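Endoglucanase A (Clostridium cellulolyticum, PDB 1EDG) hydrolyses internal beta-1,4-glucosidic bonds of cellulose as an endoglucanase of glycosyl hydrolase family 5, probably with retention of anomeric configuration. Local coordinates at residues Y326-K331 with V372-G377; K27-G32 with G334-L339. One frame throughout, in Å; residues are numbered along the deposited sequence.

Contact 1: Y326-K331 with V372-G377; sequences YVAQAK and VKYAFG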
loop_
_atom_site.group_PDB
_atom_site.type_symbol
_atom_site.label_atom_id
_atom_site.label_comp_id
_atom_site.label_asym_id
_atom_site.label_seq_id
_atom_site.Cartn_x
_atom_site.Cartn_y
_atom_site.Cartn_z
ATOM N N TYR A 326 -15.522 -6.513 -2.556
ATOM C CA TYR A 326 -14.604 -5.591 -1.892
ATOM C C TYR A 326 -14.310 -4.380 -2.792
ATOM O O TYR A 326 -14.475 -3.228 -2.381
ATOM C CB TYR A 326 -13.299 -6.339 -1.537
ATOM C CG TYR A 326 -12.336 -5.593 -0.629
ATOM C CD1 TYR A 326 -11.589 -4.513 -1.105
ATOM C CD2 TYR A 326 -12.156 -5.988 0.702
ATOM C CE1 TYR A 326 -10.683 -3.841 -0.282
ATOM C CE2 TYR A 326 -11.248 -5.322 1.536
ATOM C CZ TYR A 326 -10.514 -4.251 1.035
ATOM O OH TYR A 326 -9.603 -3.602 1.834
ATOM N N VAL A 327 -13.902 -4.641 -4.029
ATOM C CA VAL A 327 -13.581 -3.564 -4.964
ATOM C C VAL A 327 -14.807 -2.711 -5.324
ATOM O O VAL A 327 -14.715 -1.486 -5.371
ATOM C CB VAL A 327 -12.907 -4.114 -6.254
ATOM C CG1 VAL A 327 -12.696 -2.991 -7.260
ATOM C CG2 VAL A 327 -11.560 -4.766 -5.901
ATOM N N ALA A 328 -15.946 -3.359 -5.557
ATOM C CA ALA A 328 -17.180 -2.647 -5.895
ATOM C C ALA A 328 -17.610 -1.710 -4.764
ATOM O O ALA A 328 -17.978 -0.562 -5.010
ATOM C CB ALA A 328 -18.295 -3.636 -6.214
ATOM N N GLN A 329 -17.561 -2.196 -3.526
ATOM C CA GLN A 329 -17.944 -1.389 -2.369
ATOM C C GLN A 329 -16.990 -0.207 -2.176
ATOM O O GLN A 329 -17.411 0.889 -1.806
ATOM C CB GLN A 329 -17.999 -2.252 -1.105
ATOM C CG GLN A 329 -19.124 -3.293 -1.101
ATOM C CD GLN A 329 -20.520 -2.680 -1.033
ATOM O OE1 GLN A 329 -20.690 -1.503 -0.714
ATOM N NE2 GLN A 329 -21.528 -3.484 -1.333
ATOM N N ALA A 330 -15.706 -0.423 -2.441
ATOM C CA ALA A 330 -14.725 0.655 -2.310
ATOM C C ALA A 330 -14.966 1.715 -3.395
ATOM O O ALA A 330 -14.964 2.920 -3.115
ATOM C CB ALA A 330 -13.291 0.103 -2.403
ATOM N N LYS A 331 -15.205 1.267 -4.627
ATOM C CA LYS A 331 -15.441 2.171 -5.751
ATOM C C LYS A 331 -16.658 3.069 -5.498
ATOM O O LYS A 331 -16.631 4.268 -5.805
ATOM C CB LYS A 331 -15.602 1.359 -7.046
ATOM C CG LYS A 331 -15.703 2.174 -8.328
ATOM C CD LYS A 331 -17.146 2.483 -8.653
ATOM C CE LYS A 331 -17.296 3.221 -9.964
ATOM N NZ LYS A 331 -18.721 3.639 -10.141
ATOM N N VAL A 372 -11.031 -5.905 -11.943
ATOM C CA VAL A 372 -10.991 -4.925 -13.024
ATOM C C VAL A 372 -12.410 -4.504 -13.422
ATOM O O VAL A 372 -12.678 -3.323 -13.654
ATOM C CB VAL A 372 -10.235 -5.473 -14.262
ATOM C CG1 VAL A 372 -10.302 -4.475 -15.408
ATOM C CG2 VAL A 372 -8.784 -5.739 -13.901
ATOM N N LYS A 373 -13.319 -5.468 -13.443
ATOM C CA LYS A 373 -14.704 -5.207 -13.809
ATOM C C LYS A 373 -15.373 -4.186 -12.882
ATOM O O LYS A 373 -16.117 -3.322 -13.338
ATOM C CB LYS A 373 -15.483 -6.526 -13.813
ATOM C CG LYS A 373 -16.968 -6.392 -14.057
ATOM C CD LYS A 373 -17.610 -7.765 -14.176
ATOM C CE LYS A 373 -19.127 -7.658 -14.175
ATOM N NZ LYS A 373 -19.609 -6.638 -15.148
ATOM N N TYR A 374 -15.058 -4.251 -11.591
ATOM C CA TYR A 374 -15.668 -3.353 -10.626
ATOM C C TYR A 374 -14.848 -2.145 -10.181
ATOM O O TYR A 374 -15.303 -1.357 -9.347
ATOM C CB TYR A 374 -16.174 -4.161 -9.435
ATOM C CG TYR A 374 -17.315 -5.072 -9.833
ATOM C CD1 TYR A 374 -18.542 -4.537 -10.238
ATOM C CD2 TYR A 374 -17.157 -6.457 -9.864
ATOM C CE1 TYR A 374 -19.579 -5.359 -10.667
ATOM C CE2 TYR A 374 -18.192 -7.294 -10.294
ATOM C CZ TYR A 374 -19.399 -6.736 -10.697
ATOM O OH TYR A 374 -20.417 -7.551 -11.148
ATOM N N ALA A 375 -13.663 -1.975 -10.756
ATOM C CA ALA A 375 -12.816 -0.832 -10.423
ATOM C C ALA A 375 -13.345 0.412 -11.142
ATOM O O ALA A 375 -14.368 0.350 -11.827
ATOM C CB ALA A 375 -11.377 -1.111 -10.834
ATOM N N PHE A 376 -12.648 1.535 -11.001
ATOM C CA PHE A 376 -13.062 2.781 -11.649
ATOM C C PHE A 376 -13.057 2.632 -13.162
ATOM O O PHE A 376 -12.201 1.945 -13.724
ATOM C CB PHE A 376 -12.136 3.942 -11.264
ATOM C CG PHE A 376 -12.227 4.343 -9.816
ATOM C CD1 PHE A 376 -13.341 5.033 -9.337
ATOM C CD2 PHE A 376 -11.199 4.031 -8.930
ATOM C CE1 PHE A 376 -13.428 5.402 -7.999
ATOM C CE2 PHE A 376 -11.278 4.396 -7.596
ATOM C CZ PHE A 376 -12.393 5.081 -7.128
ATOM N N GLY A 377 -14.013 3.280 -13.816
ATOM C CA GLY A 377 -14.090 3.210 -15.260
ATOM C C GLY A 377 -13.079 4.154 -15.877
ATOM O O GLY A 377 -12.514 5.014 -15.194
#
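No hydrogen bond joins Tyr326-Lys331 to Val372-Gly377, so the evidence for this contact lies in how the side chains pack. Val327 holds CG1 anti to its backbone N, which presents that methyl to the other segment; Val327 CG1 rests 3.7 Å from Tyr374 O and 4.2 Å from Ala375 CB, packing on the backbone of Tyr374 and Ala375. One residue on, the backbones of the two segments come closest, with Ala328 CA 5.0 Å from Tyr374 CA. At this approach Ala328 CB lies 3.9 Å from Tyr374 CB and meets the near end of the ring obliquely. Tyr374 CG stands beside its own backbone N (chi1 -66°), and the ring runs on away from helix 316-332, with Lys373 CG over the centre of one face. Its hydroxyl is hydrogen-bonded to Pro8 O and Leu10 N, so the ring also ties in the N-terminal segment.

Lys331 divides its chain between two roles. Its CG is anti to the backbone N and lies over one face of the Phe376 ring, a CH-pi contact in which Lys331 CG is 4.2 Å from the ring centroid and 28° off the normal. The chain then bends at chi2 (-91°), and NZ is hydrogen-bonded to Gln14 OE1. Phe376 leaves the backbone across the line of approach, and its ring then comes nearer to this aliphatic part. Such apolar packing between neighbouring outer helices, here 316-332 and the C-terminal 365-374, belongs to the helical layer around a TIM barrel.

Contact 2: K27-G32 with G334-L339; sequences KGLRLG and GILCIL
Two backbone hydrogen bonds define the pairing of Lys27-Gly32 with Gly334-Leu339. Gly32 N donates to Cys337 O over 3.0 Å, nearly straight (165° at the hydrogen) and in the carbonyl plane. Leu339 N returns a bond to Gly32 O, also 3.0 Å, but approaches from above that carbonyl's plane. Together they flank Ile338, as expected for a parallel bridge with Gly32.

Before the strands pair directly, a water takes over: it donates to Arg30 O (3.0 Å) and accepts from Cys337 N (2.9 Å). Arg30 has left the helix with positive phi, and its carbonyl is thereby joined to strand 336-339 through solvent.

Van der Waals contacts accompany the bridge. Leu336, with CG anti to its backbone N, sends CD2 to within 3.6 Å of Leu29 CD1, the two side chains crossing at about a right angle. Other methyls rest on backbone: Leu336 CD1 lies 3.4 Å from Arg30 C, Ile338 CG2 is 3.5 Å from Gly32 C, and Leu31 CD1 packs against Cys337 O. Ile338 CG1 is 4.0 Å from Gly32 CA.

The chemistry implies a barrel seam, between first strand 32-34 and last strand 336-339, fastened by backbone bonds and one bridging water and lined with buried aliphatic groups.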
loop_
_atom_site.group_PDB
_atom_site.type_symbol
_atom_site.label_atom_id
_atom_site.label_comp_id
_atom_site.label_asym_id
_atom_site.label_seq_id
_atom_site.Cartn_x
_atom_site.Cartn_y
_atom_site.Cartn_z
ATOM N N LYS A 27 -9.354 8.473 -9.032
ATOM C CA LYS A 27 -10.099 7.717 -10.028
ATOM C C LYS A 27 -9.171 7.322 -11.176
ATOM O O LYS A 27 -9.265 6.212 -11.690
ATOM C CB LYS A 27 -11.264 8.544 -10.569
ATOM C CG LYS A 27 -12.347 8.799 -9.554
ATOM C CD LYS A 27 -13.388 9.771 -10.097
ATOM C CE LYS A 27 -14.102 9.213 -11.314
ATOM N NZ LYS A 27 -15.148 10.168 -11.775
ATOM N N GLY A 28 -8.266 8.225 -11.552
ATOM C CA GLY A 28 -7.332 7.964 -12.632
ATOM C C GLY A 28 -6.366 6.826 -12.353
ATOM O O GLY A 28 -5.890 6.169 -13.285
ATOM N N LEU A 29 -6.075 6.578 -11.079
ATOM C CA LEU A 29 -5.167 5.489 -10.704
ATOM C C LEU A 29 -5.811 4.140 -11.040
ATOM O O LEU A 29 -5.118 3.134 -11.243
ATOM C CB LEU A 29 -4.820 5.554 -9.210
ATOM C CG LEU A 29 -4.244 6.859 -8.635
ATOM C CD1 LEU A 29 -3.692 6.590 -7.249
ATOM C CD2 LEU A 29 -3.153 7.410 -9.497
ATOM N N ARG A 30 -7.145 4.146 -11.055
ATOM C CA ARG A 30 -8.005 3.009 -11.398
ATOM C C ARG A 30 -8.005 1.745 -10.530
ATOM O O ARG A 30 -9.039 1.381 -9.956
ATOM C CB ARG A 30 -7.841 2.640 -12.877
ATOM C CG ARG A 30 -8.986 1.782 -13.386
ATOM C CD ARG A 30 -8.874 1.484 -14.864
ATOM N NE ARG A 30 -10.055 0.766 -15.342
ATOM C CZ ARG A 30 -10.018 -0.338 -16.083
ATOM N NH1 ARG A 30 -8.855 -0.870 -16.440
ATOM N NH2 ARG A 30 -11.150 -0.906 -16.477
ATOM N N LEU A 31 -6.866 1.058 -10.482
ATOM C CA LEU A 31 -6.703 -0.176 -9.708
ATOM C C LEU A 31 -5.194 -0.389 -9.633
ATOM O O LEU A 31 -4.493 -0.166 -10.620
ATOM C CB LEU A 31 -7.361 -1.359 -10.437
ATOM C CG LEU A 31 -7.296 -2.735 -9.769
ATOM C CD1 LEU A 31 -8.104 -2.740 -8.485
ATOM C CD2 LEU A 31 -7.823 -3.796 -10.725
ATOM N N GLY A 32 -4.694 -0.813 -8.479
ATOM C CA GLY A 32 -3.257 -1.008 -8.349
ATOM C C GLY A 32 -2.781 -2.417 -8.030
ATOM O O GLY A 32 -3.547 -3.275 -7.591
ATOM N N GLY A 334 -15.632 6.009 -3.624
ATOM C CA GLY A 334 -14.506 6.737 -4.195
ATOM C C GLY A 334 -13.121 6.304 -3.743
ATOM O O GLY A 334 -12.155 7.046 -3.933
ATOM N N ILE A 335 -13.008 5.086 -3.220
ATOM C CA ILE A 335 -11.736 4.568 -2.710
ATOM C C ILE A 335 -11.012 3.625 -3.681
ATOM O O ILE A 335 -11.624 2.702 -4.229
ATOM C CB ILE A 335 -11.972 3.793 -1.391
ATOM C CG1 ILE A 335 -12.744 4.652 -0.377
ATOM C CG2 ILE A 335 -10.648 3.319 -0.806
ATOM C CD1 ILE A 335 -13.335 3.856 0.781
ATOM N N LEU A 336 -9.710 3.841 -3.855
ATOM C CA LEU A 336 -8.880 2.993 -4.721
ATOM C C LEU A 336 -8.414 1.763 -3.942
ATOM O O LEU A 336 -8.194 1.850 -2.734
ATOM C CB LEU A 336 -7.628 3.751 -5.189
ATOM C CG LEU A 336 -6.655 2.933 -6.052
ATOM C CD1 LEU A 336 -7.244 2.799 -7.433
ATOM C CD2 LEU A 336 -5.295 3.586 -6.127
ATOM N N CYS A 337 -8.259 0.637 -4.639
ATOM C CA CYS A 337 -7.777 -0.616 -4.049
ATOM C C CYS A 337 -6.475 -1.045 -4.730
ATOM O O CYS A 337 -6.337 -0.907 -5.947
ATOM C CB CYS A 337 -8.800 -1.730 -4.245
ATOM S SG CYS A 337 -10.282 -1.546 -3.269
ATOM N N ILE A 338 -5.515 -1.540 -3.948
ATOM C CA ILE A 338 -4.241 -2.015 -4.494
ATOM C C ILE A 338 -4.014 -3.419 -3.928
ATOM O O ILE A 338 -3.939 -3.611 -2.715
ATOM C CB ILE A 338 -3.056 -1.082 -4.125
ATOM C CG1 ILE A 338 -3.327 0.351 -4.615
ATOM C CG2 ILE A 338 -1.761 -1.590 -4.769
ATOM C CD1 ILE A 338 -2.187 1.327 -4.353
ATOM N N LEU A 339 -3.972 -4.401 -4.823
ATOM C CA LEU A 339 -3.794 -5.813 -4.484
ATOM C C LEU A 339 -2.381 -6.121 -3.983
ATOM O O LEU A 339 -1.400 -5.631 -4.550
ATOM C CB LEU A 339 -4.034 -6.657 -5.750
ATOM C CG LEU A 339 -4.633 -8.068 -5.773
ATOM C CD1 LEU A 339 -3.971 -8.844 -6.883
ATOM C CD2 LEU A 339 -4.502 -8.789 -4.484
HETATM O O HOH W 1 -9.672 0.372 -7.205
#

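How the contacts relate
From the N terminus, the chain leaves helix 21-29 and enters strand 32-34; some 300 residues later strand 336-339 returns beside it, and contact 2 closes that long loop and, with it, the eight-stranded barrel. Contact 1 opens within the loop, on helix 316-332, and closes after it, at residues 372-377, so the two contacts cross. A Schellman turn at Gly334 carries the chain from contact 1 to contact 2, with Ile335 N 2.9 Å from Ala330 O. Arg30 NE, hydrogen-bonded to Phe376 O, and Ala330 CB, packed on Cys337 SG, join them laterally. The centres of contacts 1 and 2 lie about 8 Å apart, where the barrel closure meets the outer helices.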